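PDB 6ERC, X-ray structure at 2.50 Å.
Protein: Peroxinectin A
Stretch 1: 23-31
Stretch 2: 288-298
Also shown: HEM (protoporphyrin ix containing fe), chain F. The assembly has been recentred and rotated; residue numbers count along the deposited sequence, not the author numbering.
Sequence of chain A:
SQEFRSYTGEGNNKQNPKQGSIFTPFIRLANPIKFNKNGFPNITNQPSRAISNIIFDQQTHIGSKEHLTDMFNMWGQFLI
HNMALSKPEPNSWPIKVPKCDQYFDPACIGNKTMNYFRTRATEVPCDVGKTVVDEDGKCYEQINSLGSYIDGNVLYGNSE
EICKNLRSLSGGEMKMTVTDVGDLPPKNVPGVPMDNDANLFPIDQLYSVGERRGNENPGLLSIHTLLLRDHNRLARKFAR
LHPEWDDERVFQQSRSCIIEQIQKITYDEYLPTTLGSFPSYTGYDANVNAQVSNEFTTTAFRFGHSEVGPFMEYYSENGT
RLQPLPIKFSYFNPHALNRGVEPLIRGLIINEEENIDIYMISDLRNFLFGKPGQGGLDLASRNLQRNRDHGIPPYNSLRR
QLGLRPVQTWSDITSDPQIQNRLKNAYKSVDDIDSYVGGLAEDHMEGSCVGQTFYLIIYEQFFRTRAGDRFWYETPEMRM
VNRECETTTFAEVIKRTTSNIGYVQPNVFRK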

# COMPACT_ATOMS: atom_id res chain seq x y z
N PHE A 23 -1.44 13.12 9.79
CA PHE A 23 -0.50 13.43 10.87
C PHE A 23 -1.09 13.16 12.25
O PHE A 23 -0.90 13.93 13.19
CB PHE A 23 -0.01 14.89 10.77
CG PHE A 23 0.61 15.23 9.44
CD1 PHE A 23 1.60 14.44 8.90
CD2 PHE A 23 0.18 16.35 8.74
CE1 PHE A 23 2.16 14.75 7.67
CE2 PHE A 23 0.74 16.67 7.52
CZ PHE A 23 1.73 15.87 6.98
N THR A 24 -1.82 12.05 12.37
CA THR A 24 -2.39 11.66 13.66
C THR A 24 -1.91 10.26 14.05
O THR A 24 -1.63 9.43 13.19
CB THR A 24 -3.92 11.66 13.62
OG1 THR A 24 -4.39 10.77 12.61
CG2 THR A 24 -4.45 13.07 13.35
N PRO A 25 -1.77 9.99 15.36
CA PRO A 25 -1.26 8.68 15.78
C PRO A 25 -2.08 7.54 15.21
O PRO A 25 -3.29 7.66 14.99
CB PRO A 25 -1.36 8.72 17.32
CG PRO A 25 -1.61 10.16 17.70
CD PRO A 25 -1.84 10.97 16.46
N PHE A 26 -1.39 6.43 14.95
CA PHE A 26 -2.07 5.21 14.54
C PHE A 26 -2.89 4.64 15.69
O PHE A 26 -2.74 5.02 16.86
CB PHE A 26 -1.06 4.15 14.07
CG PHE A 26 -0.51 4.39 12.70
CD1 PHE A 26 -1.25 4.10 11.57
CD2 PHE A 26 0.78 4.89 12.53
CE1 PHE A 26 -0.73 4.31 10.30
CE2 PHE A 26 1.30 5.10 11.27
CZ PHE A 26 0.55 4.81 10.16
N ILE A 27 -3.77 3.71 15.34
CA ILE A 27 -4.54 2.95 16.32
C ILE A 27 -3.79 1.65 16.62
O ILE A 27 -2.97 1.19 15.83
CB ILE A 27 -5.98 2.68 15.81
CG1 ILE A 27 -6.74 3.99 15.63
CG2 ILE A 27 -6.75 1.76 16.75
CD1 ILE A 27 -6.95 4.79 16.91
N ARG A 28 -4.08 1.07 17.78
CA ARG A 28 -3.52 -0.22 18.17
C ARG A 28 -4.65 -1.20 18.42
O ARG A 28 -5.59 -0.91 19.17
CB ARG A 28 -2.66 -0.09 19.43
CG ARG A 28 -1.40 0.74 19.27
CD ARG A 28 -0.24 -0.07 18.71
NE ARG A 28 0.97 0.74 18.62
CZ ARG A 28 2.14 0.30 18.18
NH1 ARG A 28 2.29 -0.96 17.79
NH2 ARG A 28 3.18 1.12 18.13
N LEU A 29 -4.57 -2.37 17.78
CA LEU A 29 -5.44 -3.48 18.15
C LEU A 29 -4.89 -4.23 19.35
O LEU A 29 -5.66 -4.81 20.12
CB LEU A 29 -5.60 -4.45 16.98
CG LEU A 29 -6.05 -3.85 15.64
CD1 LEU A 29 -6.19 -4.95 14.61
CD2 LEU A 29 -7.36 -3.09 15.80
N ALA A 30 -3.57 -4.22 19.53
CA ALA A 30 -2.90 -4.94 20.61
C ALA A 30 -1.85 -4.03 21.23
O ALA A 30 -1.23 -3.22 20.54
CB ALA A 30 -2.26 -6.23 20.10
N ASN A 31 -1.65 -4.18 22.53
CA ASN A 31 -0.63 -3.39 23.21
C ASN A 31 0.72 -3.61 22.54
O ASN A 31 1.08 -4.74 22.21
CB ASN A 31 -0.54 -3.78 24.69
CG ASN A 31 -1.69 -3.24 25.50
OD1 ASN A 31 -1.64 -2.13 26.03
ND2 ASN A 31 -2.75 -4.04 25.62
N VAL A 288 -17.58 5.10 15.15
CA VAL A 288 -16.51 4.26 14.63
C VAL A 288 -15.35 5.15 14.20
O VAL A 288 -15.55 6.17 13.53
CB VAL A 288 -17.02 3.39 13.46
CG1 VAL A 288 -15.86 2.74 12.72
CG2 VAL A 288 -17.97 2.33 13.99
N ASN A 289 -14.14 4.75 14.57
CA ASN A 289 -12.93 5.47 14.20
C ASN A 289 -12.31 4.80 12.98
O ASN A 289 -11.95 3.62 13.03
CB ASN A 289 -11.94 5.50 15.36
CG ASN A 289 -10.71 6.34 15.06
OD1 ASN A 289 -10.62 6.98 14.02
ND2 ASN A 289 -9.77 6.36 16.00
N ALA A 290 -12.20 5.55 11.88
CA ALA A 290 -11.64 5.03 10.64
C ALA A 290 -10.11 5.05 10.62
O ALA A 290 -9.52 4.54 9.66
CB ALA A 290 -12.17 5.84 9.46
N GLN A 291 -9.47 5.62 11.64
CA GLN A 291 -8.02 5.71 11.67
C GLN A 291 -7.39 4.34 11.46
O GLN A 291 -7.91 3.32 11.93
CB GLN A 291 -7.56 6.30 13.01
CG GLN A 291 -6.06 6.56 13.12
CD GLN A 291 -5.63 7.80 12.37
OE1 GLN A 291 -6.37 8.78 12.28
NE2 GLN A 291 -4.42 7.76 11.83
N VAL A 292 -6.27 4.31 10.73
CA VAL A 292 -5.61 3.05 10.44
C VAL A 292 -4.97 2.49 11.70
O VAL A 292 -4.46 3.24 12.55
CB VAL A 292 -4.56 3.24 9.33
CG1 VAL A 292 -3.76 1.95 9.10
CG2 VAL A 292 -5.22 3.70 8.04
N SER A 293 -4.99 1.17 11.84
CA SER A 293 -4.35 0.51 12.96
C SER A 293 -2.88 0.25 12.65
O SER A 293 -2.49 0.01 11.51
CB SER A 293 -5.04 -0.82 13.29
OG SER A 293 -4.79 -1.77 12.27
N ASN A 294 -2.06 0.30 13.70
CA ASN A 294 -0.62 0.10 13.53
C ASN A 294 -0.32 -1.29 12.99
O ASN A 294 0.62 -1.45 12.20
CB ASN A 294 0.09 0.33 14.86
CG ASN A 294 1.51 0.81 14.68
OD1 ASN A 294 2.30 0.20 13.96
ND2 ASN A 294 1.84 1.92 15.33
N GLU A 295 -1.10 -2.29 13.40
CA GLU A 295 -0.85 -3.65 12.94
C GLU A 295 -1.26 -3.83 11.48
O GLU A 295 -0.66 -4.64 10.77
CB GLU A 295 -1.59 -4.65 13.82
CG GLU A 295 -1.18 -4.62 15.29
CD GLU A 295 -1.84 -3.48 16.06
OE1 GLU A 295 -2.46 -2.60 15.41
OE2 GLU A 295 -1.75 -3.46 17.30
N PHE A 296 -2.29 -3.10 11.03
CA PHE A 296 -2.76 -3.23 9.66
C PHE A 296 -1.67 -2.82 8.67
O PHE A 296 -1.26 -3.61 7.81
CB PHE A 296 -4.01 -2.37 9.46
CG PHE A 296 -4.49 -2.31 8.03
CD1 PHE A 296 -5.31 -3.30 7.51
CD2 PHE A 296 -4.14 -1.25 7.21
CE1 PHE A 296 -5.75 -3.24 6.20
CE2 PHE A 296 -4.58 -1.18 5.89
CZ PHE A 296 -5.39 -2.18 5.39
N THR A 297 -1.17 -1.59 8.79
CA THR A 297 -0.20 -1.10 7.82
C THR A 297 1.19 -1.68 8.06
O THR A 297 1.92 -1.92 7.09
CB THR A 297 -0.16 0.43 7.86
OG1 THR A 297 0.65 0.92 6.79
CG2 THR A 297 0.40 0.94 9.18
N THR A 298 1.56 -1.91 9.31
CA THR A 298 2.91 -2.39 9.61
C THR A 298 3.05 -3.89 9.35
O THR A 298 4.10 -4.34 8.88
CB THR A 298 3.27 -2.08 11.06
OG1 THR A 298 3.00 -0.70 11.34
CG2 THR A 298 4.75 -2.36 11.31
CHA HEM F . 5.41 -0.11 2.49
CHB HEM F . 7.75 -0.90 -1.67
CHC HEM F . 3.98 -3.55 -3.25
CHD HEM F . 1.77 -2.94 1.01
C1A HEM F . 6.39 -0.15 1.53
C2A HEM F . 7.73 0.37 1.66
C3A HEM F . 8.38 0.15 0.52
C4A HEM F . 7.47 -0.51 -0.39
CMA HEM F . 9.84 0.54 0.19
CAA HEM F . 8.27 1.04 2.93
CBA HEM F . 9.33 0.11 3.50
CGA HEM F . 9.50 0.37 4.98
O1A HEM F . 8.53 0.16 5.75
O2A HEM F . 10.62 0.77 5.38
C1B HEM F . 6.92 -1.67 -2.45
C2B HEM F . 7.21 -2.08 -3.81
C3B HEM F . 6.17 -2.81 -4.25
C4B HEM F . 5.19 -2.88 -3.19
CMB HEM F . 8.52 -1.69 -4.53
CAB HEM F . 5.97 -3.50 -5.62
CBB HEM F . 6.90 -3.51 -6.58
C1C HEM F . 3.05 -3.63 -2.24
C2C HEM F . 1.79 -4.35 -2.28
C3C HEM F . 1.17 -4.17 -1.09
C4C HEM F . 2.04 -3.35 -0.28
CMC HEM F . 1.34 -5.14 -3.53
CAC HEM F . -0.18 -4.67 -0.52
CBC HEM F . -1.07 -5.42 -1.17
C1D HEM F . 2.54 -2.09 1.76
C2D HEM F . 2.18 -1.54 3.05
C3D HEM F . 3.20 -0.77 3.45
C4D HEM F . 4.22 -0.78 2.43
CMD HEM F . 0.87 -1.84 3.81
CAD HEM F . 3.30 0.06 4.75
CBD HEM F . 2.49 1.32 4.49
CGD HEM F . 3.09 2.51 5.20
O1D HEM F . 4.01 3.14 4.63
O2D HEM F . 2.64 2.85 6.33
NA HEM F . 6.26 -0.68 0.26
NB HEM F . 5.68 -2.17 -2.11
NC HEM F . 3.17 -3.03 -1.00
ND HEM F . 3.78 -1.61 1.42
FE HEM F . 4.69 -1.84 -0.34
O HOH W 1 0.62 -3.29 18.67

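Residues 24-28 of peroxinectin A run extended, strand at Thr24 and Pro25 and loop or turn elsewhere, alongside residues 288-298, which reach the contact as loop and turn into a helix at Asn294. The backbones meet at a single beta bridge between Ile27 and Ser293, whose CA atoms lie 4.2 Å apart. Ile27 serves both sides of this bridge: its N donates to Val292 O at 2.9 Å, nearly linear at 171°, and its O accepts from Asn294 N at a very short 2.5 Å. The same carbonyl receives a CA-H...O contact from Ser293, with Ser293 CA 3.3 Å from Ile27 O. Because Asn294 is the first helical residue, its amide has no helical carbonyl before it to bond, and Ile27 O fills that place. Ser293 holds the N-cap position: its OG accepts from Phe296 N at 3.1 Å, so one residue both bridges to the neighbouring stretch and caps the helix.

In the first turn of the helix, Glu295 has its CA-to-CB bond directed toward the other stretch, and its carboxylate gathers two successive backbone amides. Leu29 N donates to Glu295 OE1 at 3.2 Å, almost straight at 176°, and more weakly to Glu295 OE2 at 3.1 Å, where the angle falls to 124°. Ala30 N donates to Glu295 OE2 at 3.0 Å. The carboxylate thus bonds two successive amides through both of its oxygens. A water extends the network, donating to Glu295 OE2 at 2.7 Å and to Ala30 O at 2.6 Å while accepting from Arg28 NH1 at 3.0 Å; it links the arginine to the carboxylate and donates to both Glu295 OE2 and Ala30 O, two acceptors 3.3 Å apart that cannot bond each other.

Arg28 starts away from the other stretch, but its end comes nearer. Asn294 ND2 lies over one face of the guanidinium, 3.2 Å from Arg28 NH2; both are donors, so this is packing rather than a hydrogen bond, and both nitrogens are bonded elsewhere in the structure.

Phe26, buried and with its CA-to-CB bond directed toward the second stretch, has the largest area covered by the other stretch of any residue in its segment, 93 Å². Val292 O sits at the ring edge, near its plane, 3.5 Å from Phe26 CD1. Phe26 CE1 packs 4.0 Å from Val292 CG1 and 3.7 Å from Thr297 CG2. Thr297 turns its hydroxyl to the heme, OG1 donating to HEM O2D at 2.8 Å, so the residue that meets Phe26 through its methyl also holds a propionate.

Ile27 packs its CG1 3.6 Å from Gln291 CB and reaches Asn289 ND2 with CD1 at 3.4 Å. Asn289 OD1 accepts from Gln291 N at 3.0 Å, a bond within the second stretch. Leu29 CG rests 4.0 Å from Ser293 CB. At the start of the strand, Thr24 OG1 lies 2.8 Å from Gln291 OE1, bringing two polar side chains together.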